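Local coordinates for protein hydrogen peroxide-inducible genes activator (Corynebacterium glutamicum, PDB 6G1D) that probably senses hydrogen peroxide as a LysR-type transcription factor and switches on the genes of the peroxide response, at residues V176-A179 against S180-F184; L202-D205 against G206-L209; S208-D211 against Q212-L216; L237-V240 against M241-V245; C262-P265 against G266-T269. The protein carries 1 engineered substitution. All blocks are in the same frame, centred on the assembly; numbering follows the deposited sequence.

Contact 1. Residues V176-A179 against S180-F184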
loop_
_atom_site.group_PDB
_atom_site.type_symbol
_atom_site.label_atom_id
_atom_site.label_comp_id
_atom_site.label_asym_id
_atom_site.label_seq_id
_atom_site.Cartn_x
_atom_site.Cartn_y
_atom_site.Cartn_z
ATOM N N VAL B 176 17.455 16.745 -23.635
ATOM C CA VAL B 176 16.272 17.557 -23.330
ATOM C C VAL B 176 15.176 17.216 -24.318
ATOM O O VAL B 176 15.413 17.156 -25.514
ATOM C CB VAL B 176 16.597 19.055 -23.404
ATOM C CG1 VAL B 176 15.375 19.894 -23.043
ATOM C CG2 VAL B 176 17.774 19.407 -22.500
ATOM N N VAL B 177 13.976 17.000 -23.830
ATOM C CA VAL B 177 12.844 16.645 -24.656
ATOM C C VAL B 177 11.754 17.691 -24.444
ATOM O O VAL B 177 11.376 17.993 -23.313
ATOM C CB VAL B 177 12.285 15.243 -24.292
ATOM C CG1 VAL B 177 11.114 14.869 -25.202
ATOM C CG2 VAL B 177 13.404 14.219 -24.398
ATOM N N THR B 178 11.234 18.226 -25.541
ATOM C CA THR B 178 10.247 19.314 -25.515
ATOM C C THR B 178 9.147 19.013 -26.507
ATOM O O THR B 178 9.286 18.114 -27.345
ATOM C CB THR B 178 10.892 20.633 -25.945
ATOM O OG1 THR B 178 11.256 20.601 -27.345
ATOM C CG2 THR B 178 12.152 20.911 -25.108
ATOM N N ALA B 179 8.057 19.780 -26.439
ATOM C CA ALA B 179 7.077 19.762 -27.499
ATOM C C ALA B 179 7.741 20.246 -28.792
ATOM O O ALA B 179 8.697 21.033 -28.787
ATOM C CB ALA B 179 5.882 20.647 -27.163
ATOM N N SER B 180 7.244 19.745 -29.901
ATOM C CA SER B 180 7.685 20.172 -31.246
ATOM C C SER B 180 7.778 21.683 -31.462
ATOM O O SER B 180 8.711 22.161 -32.096
ATOM C CB SER B 180 6.708 19.631 -32.277
ATOM O OG SER B 180 6.919 18.251 -32.357
ATOM N N ASP B 181 6.809 22.418 -30.947
ATOM C CA ASP B 181 6.780 23.884 -31.134
ATOM C C ASP B 181 7.575 24.702 -30.072
ATOM O O ASP B 181 7.574 25.900 -30.104
ATOM C CB ASP B 181 5.326 24.367 -31.228
ATOM C CG ASP B 181 4.554 24.226 -29.924
ATOM O OD1 ASP B 181 5.088 23.690 -28.940
ATOM O OD2 ASP B 181 3.360 24.584 -29.873
ATOM N N HIS B 182 8.291 24.041 -29.166
ATOM C CA HIS B 182 9.051 24.739 -28.156
ATOM C C HIS B 182 10.242 25.422 -28.785
ATOM O O HIS B 182 10.828 24.932 -29.745
ATOM C CB HIS B 182 9.476 23.773 -27.041
ATOM C CG HIS B 182 10.210 24.423 -25.905
ATOM N ND1 HIS B 182 11.575 24.564 -25.844
ATOM C CD2 HIS B 182 9.720 24.958 -24.762
ATOM C CE1 HIS B 182 11.892 25.169 -24.711
ATOM N NE2 HIS B 182 10.784 25.432 -24.046
ATOM N N PRO B 183 10.616 26.603 -28.251
ATOM C CA PRO B 183 11.748 27.313 -28.894
ATOM C C PRO B 183 13.134 26.638 -28.884
ATOM O O PRO B 183 13.984 26.955 -29.698
ATOM C CB PRO B 183 11.777 28.648 -28.131
ATOM C CG PRO B 183 10.961 28.421 -26.868
ATOM C CD PRO B 183 9.890 27.464 -27.306
ATOM N N PHE B 184 13.382 25.758 -27.933
ATOM C CA PHE B 184 14.610 24.949 -27.890
ATOM C C PHE B 184 14.634 23.750 -28.828
ATOM O O PHE B 184 15.692 23.196 -28.996
ATOM C CB PHE B 184 14.935 24.457 -26.475
ATOM C CG PHE B 184 15.171 25.546 -25.456
ATOM C CD1 PHE B 184 15.385 26.888 -25.826
ATOM C CD2 PHE B 184 15.255 25.214 -24.110
ATOM C CE1 PHE B 184 15.622 27.853 -24.875
ATOM C CE2 PHE B 184 15.525 26.195 -23.162
ATOM C CZ PHE B 184 15.653 27.519 -23.550
#
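Thr178 lays its beta carbon and methyl against His182 four residues on, the two side chains crossing at about a right angle: CB of Thr178 sits 3.6 Å from CB of His182, and CG2 of Thr178 comes obliquely to the imidazole, 3.8 Å from ND1. The histidine is swung back over the end of the strand because its CG stands anti to the backbone N (chi1 -177°). CD of Pro183 lies over one face of the ring, offset toward its rim. Ala179 O accepts twice: from His182 N at 3.1 Å, a nearly straight bond (164°) that closes a type I beta turn from Ala179 to His182, and from Thr178 OG1 at 3.0 Å. The two donors stand above opposite faces of the carbonyl plane, so the oxygen is gripped between them. At the outer rim of the turn, OD1 of Asp181 passes 3.6 Å from CB of Ala179. The turn thus ends strand 164-179 and sends the chain into the loop toward helix 208-219. Thr178 is paired through its backbone with Ala268 of strand 267-287, Val177 with Thr251 of strand 251-254, and Leu198 of a loop packs on His182.

Contact 2. Residues L202-D205 against G206-L209. Engineered in segment 206-209: Ser208 (natural residue Cys). With SO4 (sulfate ion), chain M.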
loop_
_atom_site.group_PDB
_atom_site.type_symbol
_atom_site.label_atom_id
_atom_site.label_comp_id
_atom_site.label_asym_id
_atom_site.label_seq_id
_atom_site.Cartn_x
_atom_site.Cartn_y
_atom_site.Cartn_z
ATOM N N LEU B 202 8.927 16.052 -14.001
ATOM C CA LEU B 202 9.836 15.041 -13.464
ATOM C C LEU B 202 9.024 13.864 -12.944
ATOM O O LEU B 202 7.837 13.976 -12.583
ATOM C CB LEU B 202 10.682 15.618 -12.330
ATOM C CG LEU B 202 11.511 16.880 -12.683
ATOM C CD1 LEU B 202 12.260 17.429 -11.487
ATOM C CD2 LEU B 202 12.500 16.563 -13.794
ATOM N N LEU B 203 9.688 12.712 -12.913
ATOM C CA LEU B 203 9.169 11.572 -12.208
ATOM C C LEU B 203 9.153 11.961 -10.706
ATOM O O LEU B 203 9.857 12.907 -10.303
ATOM C CB LEU B 203 10.082 10.392 -12.452
ATOM C CG LEU B 203 10.180 9.868 -13.879
ATOM C CD1 LEU B 203 11.233 8.756 -13.944
ATOM C CD2 LEU B 203 8.801 9.452 -14.397
ATOM N N ASP B 204 8.366 11.269 -9.895
ATOM C CA ASP B 204 8.305 11.580 -8.447
ATOM C C ASP B 204 9.649 11.283 -7.756
ATOM O O ASP B 204 10.565 10.720 -8.368
ATOM C CB ASP B 204 7.151 10.846 -7.750
ATOM C CG ASP B 204 7.316 9.356 -7.788
ATOM O OD1 ASP B 204 6.782 8.781 -8.752
ATOM O OD2 ASP B 204 8.049 8.776 -6.948
ATOM N N ASP B 205 9.747 11.674 -6.485
ATOM C CA ASP B 205 10.974 11.607 -5.669
ATOM C C ASP B 205 11.596 10.209 -5.482
ATOM O O ASP B 205 12.752 10.110 -5.096
ATOM C CB ASP B 205 10.661 12.129 -4.221
ATOM C CG ASP B 205 10.293 13.574 -4.172
ATOM O OD1 ASP B 205 9.962 14.181 -5.202
ATOM O OD2 ASP B 205 10.363 14.149 -3.060
ATOM N N GLY B 206 10.830 9.142 -5.702
ATOM C CA GLY B 206 11.360 7.788 -5.619
ATOM C C GLY B 206 12.325 7.376 -6.743
ATOM O O GLY B 206 13.003 6.351 -6.628
ATOM N N HIS B 207 12.405 8.164 -7.816
ATOM C CA HIS B 207 13.228 7.830 -8.980
ATOM C C HIS B 207 14.533 8.597 -8.914
ATOM O O HIS B 207 14.537 9.812 -8.696
ATOM C CB HIS B 207 12.456 8.181 -10.255
ATOM C CG HIS B 207 11.210 7.373 -10.432
ATOM N ND1 HIS B 207 11.167 6.185 -11.146
ATOM C CD2 HIS B 207 9.960 7.566 -9.949
ATOM C CE1 HIS B 207 9.927 5.717 -11.140
ATOM N NE2 HIS B 207 9.180 6.526 -10.411
ATOM N N SER B 208 15.651 7.911 -9.099
ATOM C CA SER B 208 16.970 8.588 -9.115
ATOM C C SER B 208 17.101 9.658 -10.240
ATOM O O SER B 208 17.843 10.637 -10.095
ATOM C CB SER B 208 18.117 7.564 -9.240
ATOM O OG SER B 208 18.037 6.845 -10.473
ATOM N N LEU B 209 16.376 9.478 -11.338
ATOM C CA LEU B 209 16.375 10.473 -12.407
ATOM C C LEU B 209 15.816 11.834 -11.927
ATOM O O LEU B 209 16.323 12.888 -12.329
ATOM C CB LEU B 209 15.580 9.986 -13.631
ATOM C CG LEU B 209 15.630 10.888 -14.861
ATOM C CD1 LEU B 209 17.060 11.072 -15.331
ATOM C CD2 LEU B 209 14.740 10.312 -15.972
HETATM S S SO4 M . 14.975 5.513 -11.588
HETATM O O1 SO4 M . 15.574 4.699 -12.910
HETATM O O2 SO4 M . 15.568 5.107 -10.040
HETATM O O3 SO4 M . 15.292 7.097 -11.998
HETATM O O4 SO4 M . 13.397 5.164 -11.615
#
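Leu203 puts CD1 over one face of the His207 imidazole, a CH-pi contact 4.0 Å from the ring centroid, while its CB passes 3.8 Å from CD2 of His207. The same CD1 reaches CD2 of Leu209 in the helix. Asp204 works with both backbone and carboxylate. Its O takes the N-H of His207 at 3.2 Å, closing a type I beta turn, and also lies at the ring edge near CD2. With CG set between its own N and carbonyl carbon (chi1 64°), the carboxylate folds back over the turn and OD2 accepts from Gly206 N at 3.1 Å on its anti side, tilted 31° out of the carboxylate plane, an Asx turn; OD1 forms a salt bridge with Arg233. Asp205 and Gly206 occupy the corner of the turn, Asp205 packing on Pro162 of the second subunit. At the helix start a sulfate, probably from the crystallisation liquor, accepts from the backbone N of engineered Ser208 through O2 (3.0 Å) and Leu209 N through O3 (2.7 Å); Thr109 OG1 adds another bond. An anion held by the first amides after the N-cap, His207, is typical of a helix N-terminus; with cysteine natural at 208, the site is consistent with the peroxide-sensing position.

Contact 3. Residues S208-D211 against Q212-L216. Engineered in segment 208-211: Ser208 (natural residue Cys). With SO4 (sulfate ion), chain M.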
loop_
_atom_site.group_PDB
_atom_site.type_symbol
_atom_site.label_atom_id
_atom_site.label_comp_id
_atom_site.label_asym_id
_atom_site.label_seq_id
_atom_site.Cartn_x
_atom_site.Cartn_y
_atom_site.Cartn_z
ATOM N N SER B 208 15.651 7.911 -9.099
ATOM C CA SER B 208 16.970 8.588 -9.115
ATOM C C SER B 208 17.101 9.658 -10.240
ATOM O O SER B 208 17.843 10.637 -10.095
ATOM C CB SER B 208 18.117 7.564 -9.240
ATOM O OG SER B 208 18.037 6.845 -10.473
ATOM N N LEU B 209 16.376 9.478 -11.338
ATOM C CA LEU B 209 16.375 10.473 -12.407
ATOM C C LEU B 209 15.816 11.834 -11.927
ATOM O O LEU B 209 16.323 12.888 -12.329
ATOM C CB LEU B 209 15.580 9.986 -13.631
ATOM C CG LEU B 209 15.630 10.888 -14.861
ATOM C CD1 LEU B 209 17.060 11.072 -15.331
ATOM C CD2 LEU B 209 14.740 10.312 -15.972
ATOM N N HIS B 210 14.767 11.820 -11.112
ATOM C CA HIS B 210 14.294 13.047 -10.447
ATOM C C HIS B 210 15.453 13.800 -9.773
ATOM O O HIS B 210 15.740 14.951 -10.101
ATOM C CB HIS B 210 13.232 12.704 -9.377
ATOM C CG HIS B 210 12.760 13.879 -8.577
ATOM N ND1 HIS B 210 13.406 14.299 -7.429
ATOM C CD2 HIS B 210 11.794 14.792 -8.819
ATOM C CE1 HIS B 210 12.805 15.377 -6.961
ATOM N NE2 HIS B 210 11.836 15.706 -7.793
ATOM N N ASP B 211 16.131 13.112 -8.862
ATOM C CA ASP B 211 17.204 13.700 -8.068
ATOM C C ASP B 211 18.344 14.198 -8.940
ATOM O O ASP B 211 18.943 15.221 -8.657
ATOM C CB ASP B 211 17.766 12.686 -7.056
ATOM C CG ASP B 211 16.675 12.078 -6.137
ATOM O OD1 ASP B 211 15.691 12.786 -5.815
ATOM O OD2 ASP B 211 16.819 10.888 -5.734
ATOM N N GLN B 212 18.653 13.466 -10.004
ATOM C CA GLN B 212 19.735 13.873 -10.888
ATOM C C GLN B 212 19.432 15.155 -11.660
ATOM O O GLN B 212 20.336 15.986 -11.847
ATOM C CB GLN B 212 20.098 12.736 -11.837
ATOM C CG GLN B 212 20.765 11.571 -11.115
ATOM C CD GLN B 212 20.615 10.248 -11.833
ATOM O OE1 GLN B 212 20.002 10.175 -12.903
ATOM N NE2 GLN B 212 21.163 9.192 -11.247
ATOM N N ILE B 213 18.202 15.236 -12.132
ATOM C CA ILE B 213 17.739 16.497 -12.767
ATOM C C ILE B 213 17.698 17.812 -11.806
ATOM O O ILE B 213 18.200 18.974 -11.983
ATOM C CB ILE B 213 16.409 16.322 -13.501
ATOM C CG1 ILE B 213 16.538 15.220 -14.543
ATOM C CG2 ILE B 213 15.988 17.617 -14.163
ATOM C CD1 ILE B 213 15.226 14.821 -15.161
ATOM N N VAL B 214 17.243 17.461 -10.597
ATOM C CA VAL B 214 17.289 18.490 -9.557
ATOM C C VAL B 214 18.719 18.935 -9.292
ATOM O O VAL B 214 18.956 20.124 -9.197
ATOM C CB VAL B 214 16.598 18.018 -8.257
ATOM C CG1 VAL B 214 16.936 18.917 -7.049
ATOM C CG2 VAL B 214 15.079 17.925 -8.492
ATOM N N ASP B 215 19.682 18.015 -9.216
ATOM C CA ASP B 215 21.092 18.392 -8.985
ATOM C C ASP B 215 21.678 19.211 -10.129
ATOM O O ASP B 215 22.536 20.087 -9.908
ATOM C CB ASP B 215 21.985 17.165 -8.754
ATOM C CG ASP B 215 23.411 17.551 -8.350
ATOM O OD1 ASP B 215 24.413 17.174 -9.032
ATOM O OD2 ASP B 215 23.509 18.294 -7.349
ATOM N N LEU B 216 21.235 18.915 -11.354
ATOM C CA LEU B 216 21.668 19.665 -12.511
ATOM C C LEU B 216 21.216 21.127 -12.396
ATOM O O LEU B 216 21.985 22.053 -12.694
ATOM C CB LEU B 216 21.090 19.034 -13.771
ATOM C CG LEU B 216 21.752 19.055 -15.112
ATOM C CD1 LEU B 216 23.236 18.764 -14.962
ATOM C CD2 LEU B 216 21.073 17.970 -15.948
HETATM S S SO4 M . 14.975 5.513 -11.588
HETATM O O1 SO4 M . 15.574 4.699 -12.910
HETATM O O2 SO4 M . 15.568 5.107 -10.040
HETATM O O3 SO4 M . 15.292 7.097 -11.998
HETATM O O4 SO4 M . 13.397 5.164 -11.615
HETATM O O HOH W 1 19.062 7.744 -13.044
#
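Gln212 N donates to O of the engineered Ser208 at 2.9 Å, the first of four successive i to i+4 backbone bonds that run on through Asp215 to Asp211. A further polar link runs through water: one molecule lies 2.9 Å from Ser208 OG and donates to Gln212 OE1 at 2.6 Å, bridging the two side chains one turn apart. The extended Gln212 chain, lying alongside the helix, also brings its CG to 3.2 Å from Ser208 O. Within the first turn His210 ND1 donates to Asp211 OD1 at 3.2 Å; the carboxylate oxygen lies in the imidazole plane, whereas the nitrogen comes from above the carboxylate, and this bond fixes the rotation of the ring. Among apolar contacts, Val214 CG2 sits over one face of His210, a CH-pi contact 4.1 Å from the centroid, 26° off the normal. On the buried side CG of Leu209 meets CD1 of Ile213, in one of its two conformers, the chains slanting across each other. That side of helix 208-219 lies on the sheet: Phe174 of strand 164-179 takes Leu209, Gln212 and Leu216, Leu252 of strand 251-254 takes Ile213, and Leu202 of the preceding loop touches both Ile213 and His210.

Contact 4. Residues L237-V240 against M241-V245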
loop_
_atom_site.group_PDB
_atom_site.type_symbol
_atom_site.label_atom_id
_atom_site.label_comp_id
_atom_site.label_asym_id
_atom_site.label_seq_id
_atom_site.Cartn_x
_atom_site.Cartn_y
_atom_site.Cartn_z
ATOM N N LEU B 237 8.226 7.474 -17.605
ATOM C CA LEU B 237 8.640 8.333 -18.697
ATOM C C LEU B 237 7.637 8.384 -19.832
ATOM O O LEU B 237 7.481 9.446 -20.406
ATOM C CB LEU B 237 10.006 7.932 -19.223
ATOM C CG LEU B 237 11.184 8.208 -18.334
ATOM C CD1 LEU B 237 12.483 7.827 -19.012
ATOM C CD2 LEU B 237 11.243 9.691 -17.992
ATOM N N THR B 238 6.916 7.295 -20.119
ATOM C CA THR B 238 5.946 7.340 -21.220
ATOM C C THR B 238 4.804 8.302 -20.883
ATOM O O THR B 238 4.340 9.031 -21.759
ATOM C CB THR B 238 5.414 5.928 -21.599
ATOM O OG1 THR B 238 6.515 5.079 -21.923
ATOM C CG2 THR B 238 4.437 5.954 -22.785
ATOM N N THR B 239 4.360 8.332 -19.623
ATOM C CA THR B 239 3.355 9.321 -19.200
ATOM C C THR B 239 3.903 10.738 -19.301
ATOM O O THR B 239 3.221 11.621 -19.785
ATOM C CB THR B 239 2.831 9.022 -17.793
ATOM O OG1 THR B 239 2.146 7.775 -17.838
ATOM C CG2 THR B 239 1.884 10.106 -17.304
ATOM N N VAL B 240 5.148 10.942 -18.909
ATOM C CA VAL B 240 5.754 12.265 -19.005
ATOM C C VAL B 240 5.774 12.712 -20.494
ATOM O O VAL B 240 5.441 13.859 -20.780
ATOM C CB VAL B 240 7.170 12.297 -18.390
ATOM C CG1 VAL B 240 7.907 13.612 -18.632
ATOM C CG2 VAL B 240 7.040 12.064 -16.872
ATOM N N MET B 241 6.107 11.811 -21.412
ATOM C CA MET B 241 6.166 12.146 -22.834
ATOM C C MET B 241 4.806 12.598 -23.350
ATOM O O MET B 241 4.743 13.541 -24.115
ATOM C CB MET B 241 6.664 10.967 -23.672
ATOM C CG MET B 241 8.111 10.556 -23.419
ATOM S SD MET B 241 9.402 11.791 -23.672
ATOM C CE MET B 241 9.811 12.174 -22.004
ATOM N N GLN B 242 3.719 11.986 -22.895
ATOM C CA GLN B 242 2.387 12.421 -23.291
ATOM C C GLN B 242 2.090 13.834 -22.783
ATOM O O GLN B 242 1.438 14.634 -23.468
ATOM C CB GLN B 242 1.281 11.465 -22.804
ATOM C CG GLN B 242 1.460 9.969 -23.038
ATOM C CD GLN B 242 1.585 9.597 -24.537
ATOM O OE1 GLN B 242 2.270 10.271 -25.295
ATOM N NE2 GLN B 242 0.895 8.542 -24.964
ATOM N N LEU B 243 2.558 14.139 -21.583
ATOM C CA LEU B 243 2.375 15.494 -21.002
ATOM C C LEU B 243 3.182 16.502 -21.802
ATOM O O LEU B 243 2.710 17.607 -22.037
ATOM C CB LEU B 243 2.741 15.535 -19.498
ATOM C CG LEU B 243 1.930 14.533 -18.670
ATOM C CD1 LEU B 243 2.390 14.495 -17.228
ATOM C CD2 LEU B 243 0.437 14.816 -18.676
ATOM N N VAL B 244 4.392 16.115 -22.223
ATOM C CA VAL B 244 5.252 16.991 -23.015
ATOM C C VAL B 244 4.605 17.261 -24.371
ATOM O O VAL B 244 4.567 18.418 -24.812
ATOM C CB VAL B 244 6.672 16.416 -23.190
ATOM C CG1 VAL B 244 7.466 17.253 -24.189
ATOM C CG2 VAL B 244 7.417 16.358 -21.871
ATOM N N VAL B 245 4.071 16.221 -25.019
ATOM C CA VAL B 245 3.385 16.388 -26.325
ATOM C C VAL B 245 2.222 17.350 -26.188
ATOM O O VAL B 245 1.997 18.191 -27.022
ATOM C CB VAL B 245 2.871 15.030 -26.876
ATOM C CG1 VAL B 245 1.923 15.204 -28.049
ATOM C CG2 VAL B 245 4.024 14.142 -27.281
#
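Met241 bends about its CB-CG and CG-SD bonds (chi2 -58°, chi3 106°), which curls its CE methyl back beside the preceding residue, 4.1 Å from CG1 of Val240. That branch of Val240 stands anti to its own N, and it also meets CG2 of Val244 one turn later at 4.3 Å. CG1 of Val240 thus touches both a methionine and a valine methyl. In Met241 a chi1 of -66° already sets CG 3.3 Å from Leu237 O, so the chain starts close against the backbone before turning. Gln242 does likewise, its CG lying 3.3 Å from Thr238 O. Beneath the side chains, four regular i to i+4 bonds join the halves of the helix, from Met241 N to Leu237 O (2.9 Å) through Val244 N to Val240 O (2.9 Å). The polar ends look elsewhere: Gln242 OE1 accepts from Arg264, Thr238 OG1 bonds to Glu261, and Thr239 OG1 to Glu135 of the third subunit. Helix 237-245 thus lies between two partners. Met241 rests on Val253 of strand 251-254 and Leu267 of strand 267-287, Val244 also on Leu267, while Thr239, Gln242 and Leu243 pack on Pro112, Trp260 and Leu115 of the third subunit.

Contact 5. Residues C262-P265 against G266-T269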
loop_
_atom_site.group_PDB
_atom_site.type_symbol
_atom_site.label_atom_id
_atom_site.label_comp_id
_atom_site.label_asym_id
_atom_site.label_seq_id
_atom_site.Cartn_x
_atom_site.Cartn_y
_atom_site.Cartn_z
ATOM N N CYS B 262 11.024 8.879 -27.403
ATOM C CA CYS B 262 11.177 10.219 -27.995
ATOM C C CYS B 262 10.934 10.333 -29.478
ATOM O O CYS B 262 11.186 11.393 -30.026
ATOM C CB CYS B 262 12.580 10.755 -27.754
ATOM S SG CYS B 262 13.006 10.779 -26.044
ATOM N N THR B 263 10.452 9.265 -30.112
ATOM C CA THR B 263 10.152 9.271 -31.546
ATOM C C THR B 263 8.671 9.439 -31.830
ATOM O O THR B 263 8.297 9.607 -32.991
ATOM C CB THR B 263 10.622 7.978 -32.229
ATOM O OG1 THR B 263 9.920 6.863 -31.679
ATOM C CG2 THR B 263 12.128 7.801 -32.016
ATOM N N ARG B 264 7.819 9.427 -30.790
ATOM C CA ARG B 264 6.391 9.624 -31.030
ATOM C C ARG B 264 6.138 11.022 -31.615
ATOM O O ARG B 264 6.962 11.915 -31.419
ATOM C CB ARG B 264 5.584 9.384 -29.772
ATOM C CG ARG B 264 5.758 10.432 -28.716
ATOM C CD ARG B 264 5.143 9.990 -27.392
ATOM N NE ARG B 264 5.996 9.020 -26.737
ATOM C CZ ARG B 264 5.636 8.214 -25.746
ATOM N NH1 ARG B 264 4.404 8.264 -25.233
ATOM N NH2 ARG B 264 6.531 7.366 -25.237
ATOM N N PRO B 265 5.036 11.194 -32.360
ATOM C CA PRO B 265 4.767 12.506 -32.981
ATOM C C PRO B 265 4.525 13.590 -31.921
ATOM O O PRO B 265 3.939 13.288 -30.862
ATOM C CB PRO B 265 3.453 12.274 -33.754
ATOM C CG PRO B 265 3.303 10.785 -33.875
ATOM C CD PRO B 265 3.959 10.222 -32.657
ATOM N N GLY B 266 5.030 14.793 -32.174
ATOM C CA GLY B 266 4.842 15.927 -31.288
ATOM C C GLY B 266 5.954 16.232 -30.309
ATOM O O GLY B 266 5.790 17.152 -29.475
ATOM N N LEU B 267 7.069 15.491 -30.391
ATOM C CA LEU B 267 8.234 15.740 -29.552
ATOM C C LEU B 267 9.385 16.277 -30.357
ATOM O O LEU B 267 9.507 15.959 -31.518
ATOM C CB LEU B 267 8.675 14.463 -28.860
ATOM C CG LEU B 267 7.698 13.877 -27.848
ATOM C CD1 LEU B 267 8.289 12.636 -27.221
ATOM C CD2 LEU B 267 7.399 14.864 -26.750
ATOM N N ALA B 268 10.233 17.086 -29.732
ATOM C CA ALA B 268 11.531 17.435 -30.280
ATOM C C ALA B 268 12.555 17.323 -29.178
ATOM O O ALA B 268 12.185 17.152 -28.016
ATOM C CB ALA B 268 11.519 18.826 -30.856
ATOM N N THR B 269 13.830 17.397 -29.528
ATOM C CA THR B 269 14.915 17.265 -28.575
ATOM C C THR B 269 15.902 18.398 -28.708
ATOM O O THR B 269 15.962 19.061 -29.728
ATOM C CB THR B 269 15.702 15.937 -28.796
ATOM O OG1 THR B 269 16.187 15.878 -30.140
ATOM C CG2 THR B 269 14.826 14.715 -28.492
HETATM O O HOH W 2 12.180 13.981 -31.206
#
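The backbone from Arg264 to Leu267 forms a type II beta turn in which Pro265 takes the first corner and Gly266 the second. Gly266 adopts a positive phi of 97°, where a beta carbon would collide with the carbonyl O of Pro265, so the turn calls for glycine here. Cys262 opens the loop, and Leu267 begins strand 267-287. The side-chain contact is carried by Leu267, which points back into the loop. Its CD1 meets CG of Arg264 at 3.7 Å and CA of Cys262 at 3.8 Å, so one methyl touches two residues of the loop. Arg264 starts in the position between its N and carbonyl carbon (chi1 70°), placing its aliphatic part beside the leucine; the guanidinium continues to a salt bridge with Glu261 and a hydrogen bond to Gln242, and the side chain also packs on Trp260 of the third subunit. One water donates to Cys262 O at 3.0 Å and, more weakly, to Leu267 O at 3.3 Å, tying the start of the loop to the start of the strand. Gly266 pairs through its backbone with Ser180 and Ala268 with Thr178. Pro-Gly at the two corners is the classic sequence of a type II turn, which here leads from the loop after helix 258-261 into strand 267-287 of the LysR substrate-binding domain.

Overall arrangement
Contact 4 is the buried one, aliphatic along its helix and pressed between the sheet and the third subunit. Contacts 1 and 5 lie at the surface, with centres about 9 Å apart, where turns end strand 164-179 and begin its sheet neighbour 267-287; backbone bonds join them, but a carbonyl with two donors organises contact 1, and a glycine corner contact 5. Contacts 2 and 3 are partly buried and share Ser208, Leu209 and the sulfate: the former is a loop-to-helix cap, the latter regular helix. Contact 4 touches all the others, reaching contacts 2 and 3 through leucines, contact 1 through Val244 and contact 5 through Gln242 with Arg264.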